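Local coordinates for ribosome biogenesis Nep1 RNA methyltransferase (Archaeoglobus fulgidus, PDB 3O7B), which probably methylates N1 of a specific pseudouridine in small-subunit ribosomal RNA, using S-adenosyl-L-methionine as methyl donor, and works as a homodimer in ribosome biogenesis, at residues 66-71 / 84-89; 35-40 / 107-112; 42-47 / 76-81; 62-67 / 135-140. One frame throughout, in Å; residues are numbered along the deposited sequence. Where two conformers were deposited one is given.

Interaction 1. Residues 66-71 / 84-89; sequences LDDSKH and RGRPDI
Asp68 and Gly85 join the two segments through the backbone: Asp68 N donates to Gly85 O over 2.8 Å, nearly straight at 172°. Gly85 O also receives a CA-H...O contact from Asp67 CA, and Gly85 CA makes one to Leu66 O. The chains run so close that a CB on Gly85 would collide with Asp68 N.

Asp68 OD1 makes a van der Waals contact with the Arg86 CD methylene at 3.4 Å; the two charges are near, but form no salt bridge. A water links Asp68 OD2 to Arg86 NH1, and Asp68 OD2 also pairs with Arg81. Bent at chi2 (-71°) and chi3 (-55°), the Arg86 chain folds its guanidinium back onto Asp88. The grip is side-on and almost coplanar, Arg86 NE to Asp88 OD1 at 2.9 Å and Arg86 NH2 to Asp88 OD2 at 3.0 Å, each oxygen using its syn lone pair. This agrees with the predicted roles of Arg86 in contacting substrate rRNA and of Asp88 in steadying it. A leucine in place of Arg86 would probably leave the Asp88 carboxylate without its two-pronged mate and the water on Asp68 OD2 without its second partner.

Asp67 caps the short helix 68-71, its OD1 accepting from Ser69 N, while its OD2 is hydrogen-bonded to Tyr129 OH. The contact thus sets that helix beside the start of helix 87-98, with helix 129-142 supplying Tyr129 and Arg127 of the second subunit packing on Arg86.

Interaction 2. Residues 35-40 / 107-112; sequences ASLELI and VYVHTL
Where strand 28-35 ends in a loop, Ala35 makes a parallel beta bridge with Thr111 at the end of strand 105-111. Ala35 N donates to His110 O at 2.8 Å, and Ala35 O takes Leu112 N at 3.0 Å. Beside the bridge, Ala35 CB abuts Val109 CG1 at 3.5 Å, with Leu37 CD2 reaching the same methyl more loosely. These are neighbouring strands of the central mixed sheet of this SPOUT methyltransferase, and the bridge is where they part: Ser36 centres an inverse gamma turn that swings the chain away. Leu112 bends back over the turn, Leu112 CG 3.6 Å from Ala35 O and Leu112 CD1 3.8 Å from Ser36 CA. With Leu112 replaced, an alanine here would probably open a gap beside Ser36 CA and the Ala35 carbonyl. Thr111 CB lies 3.7 Å from Leu37 O, a buried carbonyl oxygen with no polar partner in the model. Ser36 OG accepts from Arg86 N and bonds to Lys83 O, tying the turn to the loop before helix 87-98.

Interaction 3. Residues 42-47 / 76-81; sequences QKIRGH and KSLEFR
Lys43 reaches from a 3-10 turn, residues 42-44, to the backbone of Ser77, in a partly buried contact near the surface between two loops: one leads from strand 28-35 to helix 48-57, the other from helix 68-71 to helix 87-98. From CB, which is directed at the opposite loop, the chain sets out with CG lodged between the backbone N and the carbonyl carbon (chi1 68°). Beyond CG it runs extended, and CG and CD serve as a spacer on the way across. Lys43 CE is the first atom to arrive, 3.6 Å from Ser77 O, 3.7 Å from Ser77 OG and 3.9 Å from Leu78 CD2. At the tip, Lys43 NZ donates to Ser77 O at 2.9 Å. The ammonium group stands well above the carbonyl plane, 51° out of it, and therefore misses the lone-pair direction. The Glu79 carboxylate is in the vicinity, but its OE2 is 5.2 Å from Lys43 NZ, too far for a salt bridge, and may add only a mild attraction.

Beneath the lysine, Ile44 and Leu78 form the buried side of the contact, their side chains crossing at about a right angle. A type I turn from Ile44 to His47 overlaps the end of the 3-10 segment, and His47 caps helix 48-57 through Ala49 N. Ile44 extends its CG2 branch to both partners, Ile44 CG2 touching Ser77 OG at 3.7 Å and Leu78 CD2 at 4.0 Å.

Interaction 4. Residues 62-67 / 135-140; sequences EKILLD and LMEKLF
Glu137 CG stands anti to the carbonyl carbon (chi1 -70°) and the chain is extended beyond it, carrying the carboxylate away from its helix and across to Leu65, whose own CG, anti to the backbone N, turns both methyls to the helix surface. The contact docks the loop that precedes helix 68-71 on helix 129-142, with a carboxylate as the anchor. Glu137 OE2 accepts from Leu65 N at 2.9 Å along an almost straight line, 176°; the N-H arrives on the anti side of the oxygen, 24° out of the carboxylate plane. Water bridges Glu137 OE2 to Leu65 O, and another water joins Lys63 O to Glu137 O, so that the loop is also held through solvent. The other oxygen, OE1, forms salt bridges with Arg57 and Lys59, and this would probably help keep the buried carboxylate ionised. The aliphatic part of Glu137 is used as well, Glu137 CG lying 3.4 Å from Lys63 O.

Apolar packing completes the interface. Leu65 lies alongside Met136, pointing the same way, with Leu65 CD2 4.0 Å from Met136 CB. Its second branch turns to the aromatic ring of the next helical turn, Leu65 CD1 approaching Phe140 CE1 obliquely at 4.2 Å.

The four contacts show how long loops can be fastened to a sheet and its helices. Interaction 2 lies deepest, about 5 Å from the chain centre, with the centres of interactions 1 and 4 each about 11 Å from its own; interaction 3 is the outermost, about 21 Å from the chain centre. Along the chain, interactions 1 and 3 fall within the span of interaction 2, their segments alternating, and helix 87-98 leads on to strand 105-111. Backbone bonds of Glu38 with Leu66 and of Ile40 with Ile64 connect interactions 2 and 4, while the Glu38-Arg84 salt bridge connects 2 and 1. Leu78 packs on Leu66, which interactions 1 and 4 share; interaction 1 holds the predicted rRNA-contacting Arg86.

Interaction 1. Residues 66-71 / 84-89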
loop_
_atom_site.group_PDB
_atom_site.type_symbol
_atom_site.label_atom_id
_atom_site.label_comp_id
_atom_site.label_asym_id
_atom_site.label_seq_id
_atom_site.Cartn_x
_atom_site.Cartn_y
_atom_site.Cartn_z
ATOM N N LEU A 66 17.438 -5.035 5.061
ATOM C CA LEU A 66 17.738 -5.460 3.698
ATOM C C LEU A 66 16.631 -5.032 2.729
ATOM O O LEU A 66 15.451 -5.303 2.969
ATOM C CB LEU A 66 17.953 -6.980 3.672
ATOM C CG LEU A 66 18.469 -7.576 2.360
ATOM C CD1 LEU A 66 19.901 -7.111 2.075
ATOM C CD2 LEU A 66 18.363 -9.108 2.357
ATOM N N ASP A 67 17.031 -4.377 1.650
ATOM C CA ASP A 67 16.103 -3.732 0.713
ATOM C C ASP A 67 16.745 -3.855 -0.650
ATOM O O ASP A 67 17.773 -3.216 -0.920
ATOM C CB ASP A 67 15.944 -2.256 1.115
ATOM C CG ASP A 67 15.023 -1.460 0.176
ATOM O OD1 ASP A 67 14.790 -1.859 -0.984
ATOM O OD2 ASP A 67 14.537 -0.391 0.611
ATOM N N ASP A 68 16.154 -4.677 -1.512
ATOM C CA ASP A 68 16.800 -4.939 -2.797
ATOM C C ASP A 68 16.765 -3.784 -3.798
ATOM O O ASP A 68 17.426 -3.857 -4.834
ATOM C CB ASP A 68 16.381 -6.293 -3.399
ATOM C CG ASP A 68 15.138 -6.234 -4.252
ATOM O OD1 ASP A 68 14.383 -5.231 -4.236
ATOM O OD2 ASP A 68 14.915 -7.243 -4.959
ATOM N N SER A 69 16.069 -2.691 -3.472
ATOM C CA SER A 69 16.173 -1.473 -4.289
ATOM C C SER A 69 17.442 -0.686 -3.953
ATOM O O SER A 69 17.819 0.251 -4.681
ATOM C CB SER A 69 14.921 -0.589 -4.151
ATOM O OG SER A 69 13.817 -1.176 -4.825
ATOM N N LYS A 70 18.095 -1.062 -2.853
ATOM C CA LYS A 70 19.362 -0.454 -2.448
ATOM C C LYS A 70 20.523 -1.443 -2.479
ATOM O O LYS A 70 21.675 -1.060 -2.739
ATOM C CB LYS A 70 19.250 0.104 -1.030
ATOM C CG LYS A 70 18.258 1.238 -0.871
ATOM C CD LYS A 70 18.223 1.727 0.551
ATOM C CE LYS A 70 17.188 2.827 0.717
ATOM N NZ LYS A 70 17.228 3.367 2.105
ATOM N N HIS A 71 20.225 -2.710 -2.214
ATOM C CA HIS A 71 21.291 -3.681 -1.913
ATOM C C HIS A 71 21.413 -4.792 -2.948
ATOM O O HIS A 71 22.143 -5.770 -2.719
ATOM C CB HIS A 71 21.062 -4.324 -0.538
ATOM C CG HIS A 71 20.823 -3.349 0.574
ATOM N ND1 HIS A 71 21.604 -2.232 0.797
ATOM C CD2 HIS A 71 19.871 -3.337 1.538
ATOM C CE1 HIS A 71 21.146 -1.576 1.853
ATOM N NE2 HIS A 71 20.095 -2.230 2.320
ATOM N N ARG A 84 13.834 -12.329 -0.861
ATOM C CA ARG A 84 14.481 -11.432 0.103
ATOM C C ARG A 84 14.536 -9.980 -0.333
ATOM O O ARG A 84 14.453 -9.677 -1.529
ATOM C CB ARG A 84 15.881 -11.948 0.431
ATOM C CG ARG A 84 15.840 -13.358 0.972
ATOM C CD ARG A 84 17.236 -13.927 1.157
ATOM N NE ARG A 84 17.735 -13.644 2.492
ATOM C CZ ARG A 84 18.715 -14.320 3.077
ATOM N NH1 ARG A 84 19.306 -15.322 2.434
ATOM N NH2 ARG A 84 19.092 -14.002 4.303
ATOM N N GLY A 85 14.666 -9.098 0.655
ATOM C CA GLY A 85 14.862 -7.667 0.431
ATOM C C GLY A 85 13.632 -6.902 -0.004
ATOM O O GLY A 85 13.758 -5.854 -0.640
ATOM N N ARG A 86 12.456 -7.379 0.389
ATOM C CA ARG A 86 11.188 -6.714 -0.019
ATOM C C ARG A 86 10.248 -6.346 1.135
ATOM O O ARG A 86 9.120 -6.817 1.192
ATOM C CB ARG A 86 10.479 -7.539 -1.092
ATOM C CG ARG A 86 11.297 -7.671 -2.380
ATOM C CD ARG A 86 11.388 -6.341 -3.172
ATOM N NE ARG A 86 10.049 -5.830 -3.436
ATOM C CZ ARG A 86 9.245 -6.271 -4.394
ATOM N NH1 ARG A 86 9.636 -7.216 -5.236
ATOM N NH2 ARG A 86 8.026 -5.754 -4.508
ATOM N N PRO A 87 10.700 -5.443 2.026
ATOM C CA PRO A 87 9.859 -5.039 3.159
ATOM C C PRO A 87 8.640 -4.220 2.730
ATOM O O PRO A 87 7.703 -4.072 3.526
ATOM C CB PRO A 87 10.804 -4.209 4.040
ATOM C CG PRO A 87 11.919 -3.762 3.116
ATOM C CD PRO A 87 12.029 -4.797 2.035
ATOM N N ASP A 88 8.637 -3.743 1.485
ATOM C CA ASP A 88 7.487 -2.973 0.984
ATOM C C ASP A 88 6.220 -3.809 0.977
ATOM O O ASP A 88 5.105 -3.293 1.157
ATOM C CB ASP A 88 7.754 -2.470 -0.433
ATOM C CG ASP A 88 8.164 -3.583 -1.370
ATOM O OD1 ASP A 88 9.307 -4.072 -1.196
ATOM O OD2 ASP A 88 7.360 -3.953 -2.255
ATOM N N ILE A 89 6.361 -5.120 0.771
ATOM C CA ILE A 89 5.169 -5.942 0.637
ATOM C C ILE A 89 4.388 -5.993 1.954
ATOM O O ILE A 89 3.184 -5.689 2.009
ATOM C CB ILE A 89 5.497 -7.367 0.146
ATOM C CG1 ILE A 89 6.086 -7.298 -1.261
ATOM C CG2 ILE A 89 4.260 -8.261 0.183
ATOM C CD1 ILE A 89 6.723 -8.613 -1.724
HETATM O O HOH W 1 11.544 -2.449 -1.294
HETATM O O HOH W 2 12.490 -8.402 -5.446
#

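Interaction 2. Residues 35-40 / 107-112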
loop_
_atom_site.group_PDB
_atom_site.type_symbol
_atom_site.label_atom_id
_atom_site.label_comp_id
_atom_site.label_asym_id
_atom_site.label_seq_id
_atom_site.Cartn_x
_atom_site.Cartn_y
_atom_site.Cartn_z
ATOM N N ALA A 35 7.483 -13.072 5.775
ATOM C CA ALA A 35 7.655 -11.664 5.394
ATOM C C ALA A 35 9.115 -11.368 5.138
ATOM O O ALA A 35 10.023 -11.837 5.853
ATOM C CB ALA A 35 7.089 -10.744 6.439
ATOM N N SER A 36 9.348 -10.579 4.097
ATOM C CA SER A 36 10.669 -10.297 3.578
ATOM C C SER A 36 11.285 -9.162 4.392
ATOM O O SER A 36 11.480 -8.029 3.903
ATOM C CB SER A 36 10.526 -9.938 2.096
ATOM O OG SER A 36 11.770 -9.923 1.434
ATOM N N LEU A 37 11.580 -9.476 5.652
ATOM C CA LEU A 37 11.949 -8.499 6.655
ATOM C C LEU A 37 13.119 -9.053 7.460
ATOM O O LEU A 37 12.959 -9.990 8.252
ATOM C CB LEU A 37 10.731 -8.277 7.535
ATOM C CG LEU A 37 10.509 -7.073 8.406
ATOM C CD1 LEU A 37 10.329 -5.844 7.532
ATOM C CD2 LEU A 37 9.260 -7.342 9.202
ATOM N N GLU A 38 14.294 -8.486 7.225
ATOM C CA GLU A 38 15.518 -8.904 7.906
ATOM C C GLU A 38 16.578 -7.825 7.813
ATOM O O GLU A 38 16.573 -7.011 6.873
ATOM C CB GLU A 38 16.055 -10.212 7.293
ATOM C CG GLU A 38 16.705 -10.067 5.922
ATOM C CD GLU A 38 16.975 -11.399 5.269
ATOM O OE1 GLU A 38 17.636 -12.237 5.927
ATOM O OE2 GLU A 38 16.528 -11.617 4.126
ATOM N N LEU A 39 17.506 -7.840 8.765
ATOM C CA LEU A 39 18.682 -6.996 8.686
ATOM C C LEU A 39 19.682 -7.570 7.675
ATOM O O LEU A 39 19.604 -8.744 7.306
ATOM C CB LEU A 39 19.320 -6.839 10.072
ATOM C CG LEU A 39 18.420 -6.214 11.142
ATOM C CD1 LEU A 39 19.113 -6.206 12.496
ATOM C CD2 LEU A 39 17.977 -4.814 10.731
ATOM N N ILE A 40 20.603 -6.736 7.210
ATOM C CA ILE A 40 21.572 -7.182 6.212
ATOM C C ILE A 40 22.347 -8.397 6.766
ATOM O O ILE A 40 22.929 -8.298 7.853
ATOM C CB ILE A 40 22.516 -6.027 5.795
ATOM C CG1 ILE A 40 21.720 -4.942 5.042
ATOM C CG2 ILE A 40 23.644 -6.552 4.896
ATOM C CD1 ILE A 40 22.505 -3.665 4.745
ATOM N N VAL A 107 -2.829 -9.308 15.026
ATOM C CA VAL A 107 -1.964 -9.244 13.854
ATOM C C VAL A 107 -0.561 -9.706 14.174
ATOM O O VAL A 107 0.060 -9.235 15.139
ATOM C CB VAL A 107 -1.902 -7.795 13.297
ATOM C CG1 VAL A 107 -0.949 -7.701 12.117
ATOM C CG2 VAL A 107 -3.284 -7.354 12.907
ATOM N N TYR A 108 -0.063 -10.655 13.378
ATOM C CA TYR A 108 1.288 -11.150 13.511
ATOM C C TYR A 108 2.019 -11.117 12.198
ATOM O O TYR A 108 1.400 -11.260 11.128
ATOM C CB TYR A 108 1.292 -12.616 13.985
ATOM C CG TYR A 108 0.706 -12.827 15.355
ATOM C CD1 TYR A 108 1.520 -12.763 16.478
ATOM C CD2 TYR A 108 -0.650 -13.058 15.527
ATOM C CE1 TYR A 108 1.000 -12.964 17.747
ATOM C CE2 TYR A 108 -1.178 -13.269 16.802
ATOM C CZ TYR A 108 -0.333 -13.212 17.900
ATOM O OH TYR A 108 -0.814 -13.403 19.189
ATOM N N VAL A 109 3.334 -10.972 12.283
ATOM C CA VAL A 109 4.197 -11.081 11.127
ATOM C C VAL A 109 5.209 -12.186 11.432
ATOM O O VAL A 109 5.903 -12.134 12.450
ATOM C CB VAL A 109 4.927 -9.748 10.826
ATOM C CG1 VAL A 109 5.924 -9.922 9.672
ATOM C CG2 VAL A 109 3.923 -8.652 10.494
ATOM N N HIS A 110 5.244 -13.210 10.579
ATOM C CA HIS A 110 6.247 -14.256 10.634
ATOM C C HIS A 110 7.257 -13.921 9.555
ATOM O O HIS A 110 6.871 -13.695 8.397
ATOM C CB HIS A 110 5.525 -15.592 10.390
ATOM C CG HIS A 110 6.386 -16.699 9.876
ATOM N ND1 HIS A 110 7.104 -17.560 10.687
ATOM C CD2 HIS A 110 6.571 -17.124 8.605
ATOM C CE1 HIS A 110 7.709 -18.456 9.921
ATOM N NE2 HIS A 110 7.404 -18.212 8.657
ATOM N N THR A 111 8.527 -13.831 9.909
ATOM C CA THR A 111 9.537 -13.447 8.927
ATOM C C THR A 111 10.133 -14.671 8.220
ATOM O O THR A 111 9.947 -15.820 8.670
ATOM C CB THR A 111 10.679 -12.633 9.540
ATOM O OG1 THR A 111 11.494 -13.520 10.323
ATOM C CG2 THR A 111 10.154 -11.514 10.419
ATOM N N LEU A 112 10.861 -14.410 7.134
ATOM C CA LEU A 112 11.569 -15.456 6.382
ATOM C C LEU A 112 12.502 -16.268 7.244
ATOM O O LEU A 112 12.811 -17.410 6.894
ATOM C CB LEU A 112 12.415 -14.838 5.278
ATOM C CG LEU A 112 11.692 -14.400 4.028
ATOM C CD1 LEU A 112 12.646 -13.566 3.185
ATOM C CD2 LEU A 112 11.207 -15.625 3.262
#

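Interaction 3. Residues 42-47 / 76-81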
loop_
_atom_site.group_PDB
_atom_site.type_symbol
_atom_site.label_atom_id
_atom_site.label_comp_id
_atom_site.label_asym_id
_atom_site.label_seq_id
_atom_site.Cartn_x
_atom_site.Cartn_y
_atom_site.Cartn_z
ATOM N N GLN A 42 25.143 -11.165 7.589
ATOM C CA GLN A 42 26.540 -11.009 7.976
ATOM C C GLN A 42 27.491 -11.041 6.787
ATOM O O GLN A 42 28.359 -10.175 6.653
ATOM C CB GLN A 42 26.923 -12.134 8.950
ATOM C CG GLN A 42 25.758 -12.711 9.794
ATOM C CD GLN A 42 24.620 -13.319 8.952
ATOM O OE1 GLN A 42 24.859 -13.997 7.937
ATOM N NE2 GLN A 42 23.381 -13.066 9.369
ATOM N N LYS A 43 27.305 -12.036 5.925
ATOM C CA LYS A 43 28.280 -12.368 4.888
ATOM C C LYS A 43 28.362 -11.377 3.724
ATOM O O LYS A 43 29.272 -11.463 2.900
ATOM C CB LYS A 43 28.030 -13.785 4.367
ATOM C CG LYS A 43 26.738 -13.960 3.584
ATOM C CD LYS A 43 26.615 -15.382 3.060
ATOM C CE LYS A 43 25.660 -15.470 1.880
ATOM N NZ LYS A 43 25.747 -16.804 1.218
ATOM N N ILE A 44 27.416 -10.442 3.648
ATOM C CA ILE A 44 27.434 -9.437 2.579
ATOM C C ILE A 44 27.672 -8.011 3.098
ATOM O O ILE A 44 27.637 -7.048 2.331
ATOM C CB ILE A 44 26.153 -9.507 1.678
ATOM C CG1 ILE A 44 24.893 -9.081 2.455
ATOM C CG2 ILE A 44 26.002 -10.899 1.049
ATOM C CD1 ILE A 44 23.710 -8.735 1.569
ATOM N N ARG A 45 27.951 -7.892 4.394
ATOM C CA ARG A 45 28.115 -6.581 5.042
ATOM C C ARG A 45 29.331 -5.780 4.569
ATOM O O ARG A 45 29.387 -4.560 4.756
ATOM C CB ARG A 45 28.113 -6.725 6.568
ATOM C CG ARG A 45 26.743 -7.067 7.117
ATOM C CD ARG A 45 26.737 -7.293 8.616
ATOM N NE ARG A 45 25.470 -7.889 9.043
ATOM C CZ ARG A 45 25.278 -8.539 10.189
ATOM N NH1 ARG A 45 26.271 -8.685 11.061
ATOM N NH2 ARG A 45 24.086 -9.047 10.464
ATOM N N GLY A 46 30.289 -6.472 3.955
ATOM C CA GLY A 46 31.498 -5.842 3.427
ATOM C C GLY A 46 31.416 -5.458 1.962
ATOM O O GLY A 46 32.331 -4.826 1.434
ATOM N N HIS A 47 30.326 -5.838 1.297
ATOM C CA HIS A 47 30.107 -5.468 -0.106
ATOM C C HIS A 47 29.985 -3.948 -0.264
ATOM O O HIS A 47 29.350 -3.292 0.558
ATOM C CB HIS A 47 28.861 -6.170 -0.653
ATOM C CG HIS A 47 28.692 -6.044 -2.136
ATOM N ND1 HIS A 47 28.219 -4.898 -2.737
ATOM C CD2 HIS A 47 28.918 -6.928 -3.139
ATOM C CE1 HIS A 47 28.166 -5.075 -4.045
ATOM N NE2 HIS A 47 28.588 -6.298 -4.314
ATOM N N LYS A 76 23.800 -11.126 -4.469
ATOM C CA LYS A 76 23.968 -12.204 -5.447
ATOM C C LYS A 76 24.230 -13.577 -4.818
ATOM O O LYS A 76 23.755 -14.599 -5.340
ATOM C CB LYS A 76 25.062 -11.851 -6.467
ATOM C CG LYS A 76 24.707 -10.696 -7.398
ATOM C CD LYS A 76 25.945 -10.180 -8.144
ATOM C CE LYS A 76 25.704 -8.794 -8.721
ATOM N NZ LYS A 76 26.926 -8.273 -9.390
ATOM N N SER A 77 24.939 -13.598 -3.692
ATOM C CA SER A 77 25.329 -14.849 -3.032
ATOM C C SER A 77 24.332 -15.399 -2.010
ATOM O O SER A 77 24.568 -16.447 -1.409
ATOM C CB SER A 77 26.685 -14.680 -2.351
ATOM O OG SER A 77 26.595 -13.782 -1.257
ATOM N N LEU A 78 23.233 -14.684 -1.784
ATOM C CA LEU A 78 22.268 -15.101 -0.764
ATOM C C LEU A 78 21.438 -16.314 -1.187
ATOM O O LEU A 78 21.070 -16.432 -2.350
ATOM C CB LEU A 78 21.328 -13.938 -0.406
ATOM C CG LEU A 78 21.913 -12.702 0.277
ATOM C CD1 LEU A 78 20.747 -11.767 0.603
ATOM C CD2 LEU A 78 22.676 -13.055 1.548
ATOM N N GLU A 79 21.137 -17.197 -0.235
ATOM C CA GLU A 79 20.181 -18.287 -0.456
ATOM C C GLU A 79 18.752 -17.746 -0.507
ATOM O O GLU A 79 18.472 -16.690 0.065
ATOM C CB GLU A 79 20.297 -19.351 0.645
ATOM C CG GLU A 79 21.667 -20.029 0.725
ATOM C CD GLU A 79 22.009 -20.843 -0.517
ATOM O OE1 GLU A 79 21.120 -21.557 -1.043
ATOM O OE2 GLU A 79 23.175 -20.774 -0.964
ATOM N N PHE A 80 17.864 -18.482 -1.171
ATOM C CA PHE A 80 16.469 -18.070 -1.416
ATOM C C PHE A 80 16.322 -16.572 -1.722
ATOM O O PHE A 80 15.409 -15.894 -1.212
ATOM C CB PHE A 80 15.498 -18.559 -0.313
ATOM C CG PHE A 80 15.893 -18.184 1.105
ATOM C CD1 PHE A 80 15.393 -17.027 1.709
ATOM C CD2 PHE A 80 16.713 -19.028 1.867
ATOM C CE1 PHE A 80 15.745 -16.683 3.030
ATOM C CE2 PHE A 80 17.069 -18.693 3.177
ATOM C CZ PHE A 80 16.585 -17.522 3.760
ATOM N N ARG A 81 17.206 -16.075 -2.581
ATOM C CA ARG A 81 17.330 -14.644 -2.800
ATOM C C ARG A 81 16.052 -14.047 -3.378
ATOM O O ARG A 81 15.720 -12.887 -3.086
ATOM C CB ARG A 81 18.546 -14.298 -3.671
ATOM C CG ARG A 81 18.797 -12.774 -3.814
ATOM C CD ARG A 81 18.285 -12.318 -5.158
ATOM N NE ARG A 81 18.356 -10.875 -5.407
ATOM C CZ ARG A 81 17.364 -10.018 -5.175
ATOM N NH1 ARG A 81 16.223 -10.427 -4.617
ATOM N NH2 ARG A 81 17.522 -8.744 -5.497
#

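Interaction 4. Residues 62-67 / 135-140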
loop_
_atom_site.group_PDB
_atom_site.type_symbol
_atom_site.label_atom_id
_atom_site.label_comp_id
_atom_site.label_asym_id
_atom_site.label_seq_id
_atom_site.Cartn_x
_atom_site.Cartn_y
_atom_site.Cartn_z
ATOM N N GLU A 62 25.049 -3.813 9.922
ATOM C CA GLU A 62 24.335 -4.804 10.729
ATOM C C GLU A 62 23.009 -4.294 11.300
ATOM O O GLU A 62 22.186 -5.094 11.762
ATOM C CB GLU A 62 25.231 -5.337 11.856
ATOM C CG GLU A 62 25.623 -4.322 12.927
ATOM C CD GLU A 62 26.302 -4.977 14.132
ATOM O OE1 GLU A 62 26.702 -4.247 15.065
ATOM O OE2 GLU A 62 26.423 -6.224 14.149
ATOM N N LYS A 63 22.824 -2.973 11.272
ATOM C CA LYS A 63 21.611 -2.329 11.791
ATOM C C LYS A 63 20.586 -1.981 10.700
ATOM O O LYS A 63 19.485 -1.504 11.005
ATOM C CB LYS A 63 21.981 -1.048 12.550
ATOM C CG LYS A 63 23.059 -1.215 13.622
ATOM C CD LYS A 63 22.610 -2.154 14.722
ATOM C CE LYS A 63 23.587 -2.134 15.893
ATOM N NZ LYS A 63 23.517 -0.854 16.639
ATOM N N ILE A 64 20.952 -2.214 9.446
ATOM C CA ILE A 64 20.155 -1.748 8.302
ATOM C C ILE A 64 19.270 -2.871 7.767
ATOM O O ILE A 64 19.691 -4.033 7.669
ATOM C CB ILE A 64 21.075 -1.194 7.199
ATOM C CG1 ILE A 64 21.779 0.077 7.699
ATOM C CG2 ILE A 64 20.291 -0.895 5.905
ATOM C CD1 ILE A 64 22.924 0.550 6.813
ATOM N N LEU A 65 18.022 -2.516 7.449
ATOM C CA LEU A 65 17.079 -3.466 6.869
ATOM C C LEU A 65 17.459 -3.759 5.415
ATOM O O LEU A 65 17.772 -2.850 4.634
ATOM C CB LEU A 65 15.656 -2.894 6.931
ATOM C CG LEU A 65 14.476 -3.869 6.913
ATOM C CD1 LEU A 65 14.348 -4.669 8.226
ATOM C CD2 LEU A 65 13.195 -3.079 6.669
ATOM N N LEU A 66 17.438 -5.035 5.061
ATOM C CA LEU A 66 17.738 -5.460 3.698
ATOM C C LEU A 66 16.631 -5.032 2.729
ATOM O O LEU A 66 15.451 -5.303 2.969
ATOM C CB LEU A 66 17.953 -6.980 3.672
ATOM C CG LEU A 66 18.469 -7.576 2.360
ATOM C CD1 LEU A 66 19.901 -7.111 2.075
ATOM C CD2 LEU A 66 18.363 -9.108 2.357
ATOM N N ASP A 67 17.031 -4.377 1.650
ATOM C CA ASP A 67 16.103 -3.732 0.713
ATOM C C ASP A 67 16.745 -3.855 -0.650
ATOM O O ASP A 67 17.773 -3.216 -0.920
ATOM C CB ASP A 67 15.944 -2.256 1.115
ATOM C CG ASP A 67 15.023 -1.460 0.176
ATOM O OD1 ASP A 67 14.790 -1.859 -0.984
ATOM O OD2 ASP A 67 14.537 -0.391 0.611
ATOM N N LEU A 135 11.510 2.351 11.416
ATOM C CA LEU A 135 10.831 1.771 12.574
ATOM C C LEU A 135 11.145 0.270 12.690
ATOM O O LEU A 135 11.378 -0.244 13.785
ATOM C CB LEU A 135 9.321 2.008 12.491
ATOM C CG LEU A 135 8.523 1.503 13.695
ATOM C CD1 LEU A 135 8.865 2.301 14.958
ATOM C CD2 LEU A 135 7.055 1.591 13.406
ATOM N N MET A 136 11.189 -0.425 11.563
ATOM C CA MET A 136 11.570 -1.841 11.573
ATOM C C MET A 136 13.004 -2.034 12.020
ATOM O O MET A 136 13.292 -2.966 12.787
ATOM C CB MET A 136 11.350 -2.475 10.202
ATOM C CG MET A 136 9.890 -2.587 9.792
ATOM S SD MET A 136 8.858 -3.561 10.911
ATOM C CE MET A 136 8.190 -2.279 11.967
ATOM N N GLU A 137 13.907 -1.164 11.584
ATOM C CA GLU A 137 15.297 -1.209 12.082
ATOM C C GLU A 137 15.347 -1.039 13.598
ATOM O O GLU A 137 16.070 -1.778 14.303
ATOM C CB GLU A 137 16.157 -0.170 11.370
ATOM C CG GLU A 137 16.374 -0.558 9.906
ATOM C CD GLU A 137 16.960 0.539 9.032
ATOM O OE1 GLU A 137 17.087 1.685 9.514
ATOM O OE2 GLU A 137 17.293 0.253 7.862
ATOM N N LYS A 138 14.577 -0.089 14.114
ATOM C CA LYS A 138 14.514 0.118 15.555
ATOM C C LYS A 138 13.935 -1.112 16.264
ATOM O O LYS A 138 14.433 -1.526 17.316
ATOM C CB LYS A 138 13.684 1.361 15.871
ATOM C CG LYS A 138 13.635 1.696 17.356
ATOM C CD LYS A 138 12.788 2.924 17.612
ATOM C CE LYS A 138 12.909 3.333 19.072
ATOM N NZ LYS A 138 12.188 4.616 19.308
ATOM N N LEU A 139 12.891 -1.704 15.700
ATOM C CA LEU A 139 12.310 -2.913 16.255
ATOM C C LEU A 139 13.340 -4.049 16.341
ATOM O O LEU A 139 13.438 -4.728 17.376
ATOM C CB LEU A 139 11.095 -3.325 15.419
ATOM C CG LEU A 139 10.496 -4.680 15.788
ATOM C CD1 LEU A 139 9.821 -4.646 17.148
ATOM C CD2 LEU A 139 9.521 -5.109 14.708
ATOM N N PHE A 140 14.131 -4.250 15.290
ATOM C CA PHE A 140 15.130 -5.328 15.317
ATOM C C PHE A 140 16.220 -5.071 16.359
ATOM O O PHE A 140 16.765 -6.019 16.942
ATOM C CB PHE A 140 15.730 -5.573 13.933
ATOM C CG PHE A 140 14.892 -6.470 13.056
ATOM C CD1 PHE A 140 13.750 -5.995 12.408
ATOM C CD2 PHE A 140 15.229 -7.811 12.905
ATOM C CE1 PHE A 140 12.968 -6.844 11.598
ATOM C CE2 PHE A 140 14.465 -8.658 12.101
ATOM C CZ PHE A 140 13.341 -8.180 11.448
HETATM O O HOH W 3 18.690 -2.085 13.555
HETATM O O HOH W 4 17.101 -0.226 4.810
#